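Local coordinates for protein (tenascin) (Gallus gallus, PDB 1QR4), which is an extracellular matrix protein of the tenascin family, whose fibronectin type III segment studied here probably contributes to heparin binding and cell adhesion, at residues P118-I132 with V158-E172. Sequence-based numbering, arbitrary orientation.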
ATOM      1  N   PRO A 118       1.307  -8.630  -8.277  1.00 56.87           N
ATOM      2  CA  PRO A 118       0.916  -8.677  -6.867  1.00 60.88           C
ATOM      3  C   PRO A 118      -0.422  -9.418  -6.691  1.00 74.08           C
ATOM      4  O   PRO A 118      -1.130  -9.692  -7.676  1.00 65.68           O
ATOM      5  CB  PRO A 118       0.771  -7.198  -6.523  1.00 47.07           C
ATOM      6  CG  PRO A 118       0.214  -6.629  -7.803  1.00 26.24           C
ATOM      7  CD  PRO A 118       1.081  -7.287  -8.846  1.00 26.38           C
ATOM      8  N   ARG A 119      -0.732  -9.781  -5.443  1.00 83.01           N
ATOM      9  CA  ARG A 119      -1.989 -10.461  -5.112  1.00 78.19           C
ATOM     10  C   ARG A 119      -2.970  -9.349  -4.769  1.00 78.34           C
ATOM     11  O   ARG A 119      -3.341  -9.153  -3.607  1.00 77.00           O
ATOM     12  CB  ARG A 119      -1.814 -11.416  -3.920  1.00 73.60           C
ATOM     13  CG  ARG A 119      -1.025 -12.693  -4.225  1.00 86.51           C
ATOM     14  CD  ARG A 119      -1.780 -13.627  -5.174  1.00 99.98           C
ATOM     15  NE  ARG A 119      -2.992 -14.180  -4.566  1.00 99.97           N
ATOM     16  CZ  ARG A 119      -3.204 -15.478  -4.364  1.00 99.98           C
ATOM     17  NH1 ARG A 119      -2.283 -16.367  -4.720  1.00 99.90           N
ATOM     18  NH2 ARG A 119      -4.335 -15.889  -3.800  1.00 92.95           N
ATOM     19  N   SER A 120      -3.329  -8.586  -5.796  1.00 70.87           N
ATOM     20  CA  SER A 120      -4.241  -7.460  -5.669  1.00 76.51           C
ATOM     21  C   SER A 120      -4.801  -7.132  -7.050  1.00 75.10           C
ATOM     22  O   SER A 120      -4.100  -7.251  -8.060  1.00 74.04           O
ATOM     23  CB  SER A 120      -3.496  -6.242  -5.098  1.00 75.49           C
ATOM     24  OG  SER A 120      -4.276  -5.059  -5.191  1.00 69.72           O
ATOM     25  N   ARG A 121      -6.074  -6.753  -7.088  1.00 69.62           N
ATOM     26  CA  ARG A 121      -6.727  -6.399  -8.337  1.00 66.00           C
ATOM     27  C   ARG A 121      -6.016  -5.171  -8.886  1.00 67.22           C
ATOM     28  O   ARG A 121      -5.850  -4.178  -8.179  1.00 76.05           O
ATOM     29  CB  ARG A 121      -8.201  -6.120  -8.078  1.00 60.96           C
ATOM     30  CG  ARG A 121      -8.932  -5.473  -9.224  1.00 72.23           C
ATOM     31  CD  ARG A 121     -10.383  -5.289  -8.849  1.00 90.92           C
ATOM     32  NE  ARG A 121     -11.094  -4.418  -9.780  1.00 99.96           N
ATOM     33  CZ  ARG A 121     -12.418  -4.297  -9.823  1.00 99.93           C
ATOM     34  NH1 ARG A 121     -13.175  -4.999  -8.989  1.00 99.95           N
ATOM     35  NH2 ARG A 121     -12.984  -3.462 -10.688  1.00100.00           N
ATOM     36  N   VAL A 122      -5.573  -5.257 -10.137  1.00 60.50           N
ATOM     37  CA  VAL A 122      -4.838  -4.164 -10.768  1.00 54.55           C
ATOM     38  C   VAL A 122      -5.289  -3.869 -12.194  1.00 53.01           C
ATOM     39  O   VAL A 122      -5.428  -4.783 -13.010  1.00 54.21           O
ATOM     40  CB  VAL A 122      -3.307  -4.451 -10.752  1.00 66.21           C
ATOM     41  CG1 VAL A 122      -3.038  -5.932 -10.979  1.00 66.43           C
ATOM     42  CG2 VAL A 122      -2.587  -3.630 -11.814  1.00 51.48           C
ATOM     43  N   ASP A 123      -5.473  -2.582 -12.492  1.00 58.82           N
ATOM     44  CA  ASP A 123      -5.910  -2.137 -13.815  1.00 61.23           C
ATOM     45  C   ASP A 123      -4.762  -1.986 -14.808  1.00 71.57           C
ATOM     46  O   ASP A 123      -4.872  -2.438 -15.951  1.00 86.86           O
ATOM     47  CB  ASP A 123      -6.650  -0.800 -13.734  1.00 57.50           C
ATOM     48  CG  ASP A 123      -7.869  -0.846 -12.848  1.00 51.47           C
ATOM     49  OD1 ASP A 123      -8.263  -1.941 -12.387  1.00 44.98           O
ATOM     50  OD2 ASP A 123      -8.439   0.241 -12.618  1.00 55.83           O
ATOM     51  N   SER A 124      -3.684  -1.319 -14.383  1.00 65.25           N
ATOM     52  CA  SER A 124      -2.506  -1.093 -15.235  1.00 51.79           C
ATOM     53  C   SER A 124      -1.182  -0.969 -14.454  1.00 50.88           C
ATOM     54  O   SER A 124      -1.154  -1.122 -13.230  1.00 58.60           O
ATOM     55  CB  SER A 124      -2.719   0.160 -16.106  1.00 44.56           C
ATOM     56  OG  SER A 124      -2.968   1.314 -15.316  1.00 46.66           O
ATOM     57  N   TYR A 125      -0.084  -0.725 -15.175  1.00 44.39           N
ATOM     58  CA  TYR A 125       1.238  -0.555 -14.564  1.00 27.35           C
ATOM     59  C   TYR A 125       1.940   0.630 -15.213  1.00 30.37           C
ATOM     60  O   TYR A 125       1.879   0.789 -16.427  1.00 41.53           O
ATOM     61  CB  TYR A 125       2.116  -1.782 -14.797  1.00 11.91           C
ATOM     62  CG  TYR A 125       1.615  -3.063 -14.189  1.00 20.08           C
ATOM     63  CD1 TYR A 125       1.858  -3.359 -12.852  1.00 30.28           C
ATOM     64  CD2 TYR A 125       0.926  -3.999 -14.958  1.00 33.29           C
ATOM     65  CE1 TYR A 125       1.429  -4.558 -12.294  1.00 21.16           C
ATOM     66  CE2 TYR A 125       0.488  -5.200 -14.406  1.00 28.49           C
ATOM     67  CZ  TYR A 125       0.746  -5.469 -13.077  1.00 34.74           C
ATOM     68  OH  TYR A 125       0.329  -6.656 -12.530  1.00 55.83           O
ATOM     69  N   ARG A 126       2.583   1.479 -14.419  1.00 39.01           N
ATOM     70  CA  ARG A 126       3.324   2.602 -14.985  1.00 44.20           C
ATOM     71  C   ARG A 126       4.833   2.330 -14.887  1.00 44.92           C
ATOM     72  O   ARG A 126       5.431   2.352 -13.797  1.00 46.68           O
ATOM     73  CB  ARG A 126       2.941   3.931 -14.329  1.00 45.96           C
ATOM     74  CG  ARG A 126       2.087   4.810 -15.238  1.00 69.24           C
ATOM     75  CD  ARG A 126       2.046   6.269 -14.778  1.00 88.68           C
ATOM     76  NE  ARG A 126       1.040   6.509 -13.743  1.00 99.97           N
ATOM     77  CZ  ARG A 126      -0.271   6.564 -13.971  1.00100.00           C
ATOM     78  NH1 ARG A 126      -0.748   6.396 -15.200  1.00 97.29           N
ATOM     79  NH2 ARG A 126      -1.108   6.800 -12.967  1.00 99.92           N
ATOM     80  N   VAL A 127       5.414   1.991 -16.037  1.00 38.07           N
ATOM     81  CA  VAL A 127       6.835   1.684 -16.164  1.00 32.81           C
ATOM     82  C   VAL A 127       7.610   2.911 -16.600  1.00 26.26           C
ATOM     83  O   VAL A 127       7.526   3.323 -17.755  1.00 33.00           O
ATOM     84  CB  VAL A 127       7.078   0.584 -17.226  1.00 23.24           C
ATOM     85  CG1 VAL A 127       8.543   0.219 -17.270  1.00 22.39           C
ATOM     86  CG2 VAL A 127       6.238  -0.643 -16.928  1.00 33.73           C
ATOM     87  N   SER A 128       8.353   3.505 -15.677  1.00 27.16           N
ATOM     88  CA  SER A 128       9.165   4.664 -16.024  1.00 29.63           C
ATOM     89  C   SER A 128      10.649   4.264 -16.154  1.00 31.75           C
ATOM     90  O   SER A 128      11.085   3.263 -15.583  1.00 31.90           O
ATOM     91  CB  SER A 128       8.994   5.774 -14.985  1.00 25.54           C
ATOM     92  OG  SER A 128       9.602   5.432 -13.750  1.00 55.86           O
ATOM     93  N   TYR A 129      11.406   5.002 -16.956  1.00 27.66           N
ATOM     94  CA  TYR A 129      12.824   4.704 -17.111  1.00 31.41           C
ATOM     95  C   TYR A 129      13.610   5.952 -17.476  1.00 35.18           C
ATOM     96  O   TYR A 129      13.173   6.760 -18.300  1.00 43.84           O
ATOM     97  CB  TYR A 129      13.067   3.571 -18.131  1.00 30.21           C
ATOM     98  CG  TYR A 129      12.706   3.903 -19.558  1.00 37.30           C
ATOM     99  CD1 TYR A 129      13.540   4.709 -20.340  1.00 35.05           C
ATOM    100  CD2 TYR A 129      11.505   3.455 -20.113  1.00 29.07           C
ATOM    101  CE1 TYR A 129      13.184   5.068 -21.630  1.00 47.94           C
ATOM    102  CE2 TYR A 129      11.138   3.810 -21.410  1.00 36.51           C
ATOM    103  CZ  TYR A 129      11.980   4.618 -22.158  1.00 41.39           C
ATOM    104  OH  TYR A 129      11.619   5.002 -23.423  1.00 54.50           O
ATOM    105  N   VAL A 130      14.765   6.114 -16.838  1.00 35.76           N
ATOM    106  CA  VAL A 130      15.618   7.268 -17.091  1.00 29.84           C
ATOM    107  C   VAL A 130      17.078   6.910 -16.781  1.00 43.93           C
ATOM    108  O   VAL A 130      17.347   6.044 -15.935  1.00 47.91           O
ATOM    109  CB  VAL A 130      15.161   8.481 -16.225  1.00 22.75           C
ATOM    110  CG1 VAL A 130      15.606   8.312 -14.768  1.00 30.35           C
ATOM    111  CG2 VAL A 130      15.643   9.804 -16.823  1.00 31.21           C
ATOM    112  N   PRO A 131      18.037   7.503 -17.524  1.00 50.03           N
ATOM    113  CA  PRO A 131      19.457   7.211 -17.278  1.00 50.75           C
ATOM    114  C   PRO A 131      19.915   7.766 -15.939  1.00 52.21           C
ATOM    115  O   PRO A 131      19.565   8.889 -15.566  1.00 48.75           O
ATOM    116  CB  PRO A 131      20.163   7.906 -18.446  1.00 51.83           C
ATOM    117  CG  PRO A 131      19.218   9.038 -18.789  1.00 47.35           C
ATOM    118  CD  PRO A 131      17.882   8.345 -18.725  1.00 59.36           C
ATOM    119  N   ILE A 132      20.696   6.957 -15.231  1.00 45.25           N
ATOM    120  CA  ILE A 132      21.241   7.285 -13.911  1.00 40.49           C
ATOM    121  C   ILE A 132      21.731   8.717 -13.739  1.00 43.16           C
ATOM    122  O   ILE A 132      21.631   9.276 -12.645  1.00 54.27           O
ATOM    123  CB  ILE A 132      22.399   6.333 -13.569  1.00 41.76           C
ATOM    124  CG1 ILE A 132      21.876   4.908 -13.472  1.00 31.45           C
ATOM    125  CG2 ILE A 132      23.085   6.747 -12.265  1.00 61.38           C
ATOM    126  CD1 ILE A 132      20.887   4.704 -12.369  1.00 42.15           C
ATOM    127  N   VAL A 158      24.660   2.528 -21.205  1.00 53.14           N
ATOM    128  CA  VAL A 158      24.204   3.511 -20.238  1.00 53.16           C
ATOM    129  C   VAL A 158      23.283   2.798 -19.275  1.00 49.46           C
ATOM    130  O   VAL A 158      22.520   1.921 -19.674  1.00 49.96           O
ATOM    131  CB  VAL A 158      23.508   4.734 -20.901  1.00 51.09           C
ATOM    132  CG1 VAL A 158      22.656   4.296 -22.049  1.00 74.26           C
ATOM    133  CG2 VAL A 158      22.650   5.491 -19.888  1.00 67.68           C
ATOM    134  N   ASP A 159      23.461   3.088 -17.989  1.00 49.40           N
ATOM    135  CA  ASP A 159      22.644   2.492 -16.941  1.00 51.36           C
ATOM    136  C   ASP A 159      21.330   3.249 -16.807  1.00 51.53           C
ATOM    137  O   ASP A 159      21.314   4.482 -16.675  1.00 51.70           O
ATOM    138  CB  ASP A 159      23.397   2.479 -15.613  1.00 58.61           C
ATOM    139  CG  ASP A 159      24.323   1.281 -15.473  1.00 49.81           C
ATOM    140  OD1 ASP A 159      23.998   0.188 -15.997  1.00 51.39           O
ATOM    141  OD2 ASP A 159      25.373   1.432 -14.815  1.00 69.85           O
ATOM    142  N   TYR A 160      20.234   2.494 -16.838  1.00 41.59           N
ATOM    143  CA  TYR A 160      18.891   3.049 -16.763  1.00 31.99           C
ATOM    144  C   TYR A 160      18.150   2.716 -15.480  1.00 22.41           C
ATOM    145  O   TYR A 160      18.033   1.542 -15.122  1.00 31.64           O
ATOM    146  CB  TYR A 160      18.073   2.527 -17.947  1.00 31.55           C
ATOM    147  CG  TYR A 160      18.278   3.285 -19.242  1.00 46.30           C
ATOM    148  CD1 TYR A 160      17.766   4.575 -19.397  1.00 49.11           C
ATOM    149  CD2 TYR A 160      18.936   2.702 -20.331  1.00 42.81           C
ATOM    150  CE1 TYR A 160      17.893   5.271 -20.605  1.00 56.11           C
ATOM    151  CE2 TYR A 160      19.070   3.389 -21.548  1.00 44.39           C
ATOM    152  CZ  TYR A 160      18.539   4.676 -21.678  1.00 45.57           C
ATOM    153  OH  TYR A 160      18.602   5.370 -22.871  1.00 41.51           O
ATOM    154  N   ASN A 161      17.646   3.739 -14.789  1.00 23.93           N
ATOM    155  CA  ASN A 161      16.859   3.529 -13.565  1.00 22.35           C
ATOM    156  C   ASN A 161      15.443   3.193 -14.043  1.00 27.80           C
ATOM    157  O   ASN A 161      14.831   3.992 -14.739  1.00 35.54           O
ATOM    158  CB  ASN A 161      16.829   4.805 -12.732  1.00 29.43           C
ATOM    159  CG  ASN A 161      17.576   4.665 -11.409  1.00 32.18           C
ATOM    160  OD1 ASN A 161      17.619   3.591 -10.805  1.00 37.95           O
ATOM    161  ND2 ASN A 161      18.141   5.774 -10.935  1.00 33.83           N
ATOM    162  N   VAL A 162      14.945   2.008 -13.704  1.00 24.67           N
ATOM    163  CA  VAL A 162      13.623   1.583 -14.152  1.00 30.64           C
ATOM    164  C   VAL A 162      12.687   1.263 -13.023  1.00 30.52           C
ATOM    165  O   VAL A 162      12.858   0.268 -12.335  1.00 39.22           O
ATOM    166  CB  VAL A 162      13.692   0.330 -15.055  1.00 41.63           C
ATOM    167  CG1 VAL A 162      12.287  -0.181 -15.387  1.00 24.61           C
ATOM    168  CG2 VAL A 162      14.449   0.654 -16.330  1.00 42.45           C
ATOM    169  N   ASN A 163      11.629   2.065 -12.938  1.00 37.23           N
ATOM    170  CA  ASN A 163      10.597   1.946 -11.919  1.00 27.55           C
ATOM    171  C   ASN A 163       9.304   1.419 -12.517  1.00 23.07           C
ATOM    172  O   ASN A 163       8.949   1.737 -13.651  1.00 26.17           O
ATOM    173  CB  ASN A 163      10.324   3.315 -11.314  1.00 16.42           C
ATOM    174  CG  ASN A 163      11.596   4.024 -10.870  1.00 36.24           C
ATOM    175  OD1 ASN A 163      12.032   4.994 -11.493  1.00 42.41           O
ATOM    176  ND2 ASN A 163      12.188   3.554  -9.777  1.00 38.94           N
ATOM    177  N   ILE A 164       8.605   0.608 -11.740  1.00 31.66           N
ATOM    178  CA  ILE A 164       7.327   0.042 -12.153  1.00 35.95           C
ATOM    179  C   ILE A 164       6.335   0.258 -11.007  1.00 34.48           C
ATOM    180  O   ILE A 164       6.655   0.009  -9.838  1.00 34.98           O
ATOM    181  CB  ILE A 164       7.452  -1.450 -12.471  1.00 32.64           C
ATOM    182  CG1 ILE A 164       8.469  -1.641 -13.603  1.00 46.61           C
ATOM    183  CG2 ILE A 164       6.093  -2.021 -12.872  1.00 17.65           C
ATOM    184  CD1 ILE A 164       8.763  -3.091 -13.934  1.00 46.51           C
ATOM    185  N   ILE A 165       5.146   0.757 -11.345  1.00 34.30           N
ATOM    186  CA  ILE A 165       4.112   1.045 -10.353  1.00 26.53           C
ATOM    187  C   ILE A 165       2.795   0.432 -10.769  1.00 28.78           C
ATOM    188  O   ILE A 165       2.476   0.429 -11.954  1.00 33.36           O
ATOM    189  CB  ILE A 165       3.906   2.568 -10.250  1.00 18.35           C
ATOM    190  CG1 ILE A 165       5.060   3.206  -9.494  1.00 34.00           C
ATOM    191  CG2 ILE A 165       2.605   2.906  -9.573  1.00 41.92           C
ATOM    192  CD1 ILE A 165       5.019   4.717  -9.485  1.00 48.33           C
ATOM    193  N   SER A 166       2.046  -0.103  -9.804  1.00 24.93           N
ATOM    194  CA  SER A 166       0.720  -0.678 -10.079  1.00 23.92           C
ATOM    195  C   SER A 166      -0.317   0.434  -9.970  1.00 28.91           C
ATOM    196  O   SER A 166      -0.187   1.337  -9.127  1.00 37.45           O
ATOM    197  CB  SER A 166       0.340  -1.735  -9.054  1.00 19.11           C
ATOM    198  OG  SER A 166       1.279  -2.776  -9.022  1.00 42.09           O
ATOM    199  N   VAL A 167      -1.360   0.352 -10.790  1.00 32.20           N
ATOM    200  CA  VAL A 167      -2.421   1.349 -10.772  1.00 38.94           C
ATOM    201  C   VAL A 167      -3.797   0.688 -10.807  1.00 43.38           C
ATOM    202  O   VAL A 167      -4.043  -0.235 -11.579  1.00 46.74           O
ATOM    203  CB  VAL A 167      -2.309   2.330 -11.963  1.00 31.26           C
ATOM    204  CG1 VAL A 167      -3.377   3.410 -11.852  1.00 57.48           C
ATOM    205  CG2 VAL A 167      -0.947   2.967 -11.999  1.00 35.45           C
ATOM    206  N   LYS A 168      -4.673   1.143  -9.926  1.00 38.29           N
ATOM    207  CA  LYS A 168      -6.033   0.633  -9.874  1.00 43.08           C
ATOM    208  C   LYS A 168      -6.909   1.849  -9.602  1.00 40.89           C
ATOM    209  O   LYS A 168      -6.789   2.502  -8.564  1.00 36.33           O
ATOM    210  CB  LYS A 168      -6.189  -0.425  -8.785  1.00 32.33           C
ATOM    211  CG  LYS A 168      -7.493  -1.207  -8.880  1.00 69.24           C
ATOM    212  CD  LYS A 168      -8.421  -0.926  -7.701  1.00 83.36           C
ATOM    213  CE  LYS A 168      -9.823  -1.507  -7.921  1.00 78.25           C
ATOM    214  NZ  LYS A 168     -10.597  -0.806  -9.002  1.00 75.88           N
ATOM    215  N   GLY A 169      -7.728   2.189 -10.588  1.00 33.30           N
ATOM    216  CA  GLY A 169      -8.577   3.349 -10.463  1.00 37.09           C
ATOM    217  C   GLY A 169      -7.667   4.551 -10.529  1.00 35.25           C
ATOM    218  O   GLY A 169      -7.118   4.841 -11.584  1.00 47.79           O
ATOM    219  N   PHE A 170      -7.468   5.214  -9.390  1.00 44.53           N
ATOM    220  CA  PHE A 170      -6.600   6.398  -9.295  1.00 56.26           C
ATOM    221  C   PHE A 170      -5.459   6.109  -8.332  1.00 52.98           C
ATOM    222  O   PHE A 170      -4.528   6.911  -8.184  1.00 50.21           O
ATOM    223  CB  PHE A 170      -7.382   7.611  -8.779  1.00 66.38           C
ATOM    224  CG  PHE A 170      -8.672   7.830  -9.489  1.00 75.12           C
ATOM    225  CD1 PHE A 170      -8.705   8.509 -10.701  1.00 90.27           C
ATOM    226  CD2 PHE A 170      -9.854   7.304  -8.978  1.00 91.43           C
ATOM    227  CE1 PHE A 170      -9.899   8.656 -11.400  1.00 87.89           C
ATOM    228  CE2 PHE A 170     -11.052   7.443  -9.668  1.00 85.19           C
ATOM    229  CZ  PHE A 170     -11.075   8.120 -10.881  1.00 72.75           C
ATOM    230  N   GLU A 171      -5.574   4.974  -7.648  1.00 47.05           N
ATOM    231  CA  GLU A 171      -4.568   4.550  -6.697  1.00 55.69           C
ATOM    232  C   GLU A 171      -3.357   3.987  -7.414  1.00 51.11           C
ATOM    233  O   GLU A 171      -3.485   3.237  -8.390  1.00 39.56           O
ATOM    234  CB  GLU A 171      -5.142   3.504  -5.737  1.00 70.58           C
ATOM    235  CG  GLU A 171      -6.209   4.049  -4.803  1.00 91.88           C
ATOM    236  CD  GLU A 171      -5.730   5.261  -4.019  1.00100.00           C
ATOM    237  OE1 GLU A 171      -5.045   5.066  -2.991  1.00 99.92           O
ATOM    238  OE2 GLU A 171      -6.031   6.406  -4.435  1.00 99.57           O
ATOM    239  N   GLU A 172      -2.184   4.405  -6.954  1.00 44.87           N
ATOM    240  CA  GLU A 172      -0.938   3.927  -7.514  1.00 48.90           C
ATOM    241  C   GLU A 172       0.009   3.558  -6.391  1.00 48.14           C
ATOM    242  O   GLU A 172       0.355   4.380  -5.540  1.00 59.88           O
ATOM    243  CB  GLU A 172      -0.321   4.952  -8.445  1.00 30.43           C
ATOM    244  CG  GLU A 172       0.146   6.200  -7.790  1.00 33.77           C
ATOM    245  CD  GLU A 172       0.734   7.155  -8.796  1.00 43.52           C
ATOM    246  OE1 GLU A 172       0.393   7.047  -9.995  1.00 59.17           O
ATOM    247  OE2 GLU A 172       1.543   8.013  -8.392  1.00 58.73           O
TER
HETATM  248  O   HOH W   1      -6.340   2.581 -13.425  1.00 99.62           O
HETATM  249  O   HOH W   2      12.558   6.539 -14.044  1.00 88.02           O
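Two central strands of the four-stranded sheet in the second fibronectin type III domain of this two-domain segment, 124-131 and 159-168, pair antiparallel here, Tyr125 facing Ser166 and Pro131 facing Tyr160. The ladder starts at a classic beta bulge and ends with the hydrogen bond from Ile132 N to Asp159 O (2.9 Å). In the bulge Val167 O accepts from both Asp123 N, at 2.9 Å and a bent 135°, and Ser124 N, at 169°. With CG anti to its carbonyl carbon (chi1 -59°), Asp123 reaches the type II' turn from Lys168 to Glu171, where Gly169 N donates a hydrogen bond to OD2 of Asp123 (2.9 Å), reaching it from above the carboxylate plane; a water bridges OD2 to Gly169 O. Replacing Asp123, an alanine here would probably leave Gly169 N and the bridging water without this partner and the turn less firmly tied to the bulge. Toward the inside of the sandwich, CG1 of Ile164 lies 4.1 Å from both CG1 and CG2 of Val127, while CD of Pro131 rests 3.6 Å from CE1 of Tyr160. On the other face, CG2 of Val167 sits over the Arg126 guanidinium, and OE1 of Glu172 approaches its edge in plane, 3.3 Å from NH2, in a salt bridge whose hydrogen bond is weak. Main-chain bonds and apolar packing thus join the strands, while the Asp123 carboxylate ties the turn to their bulged end.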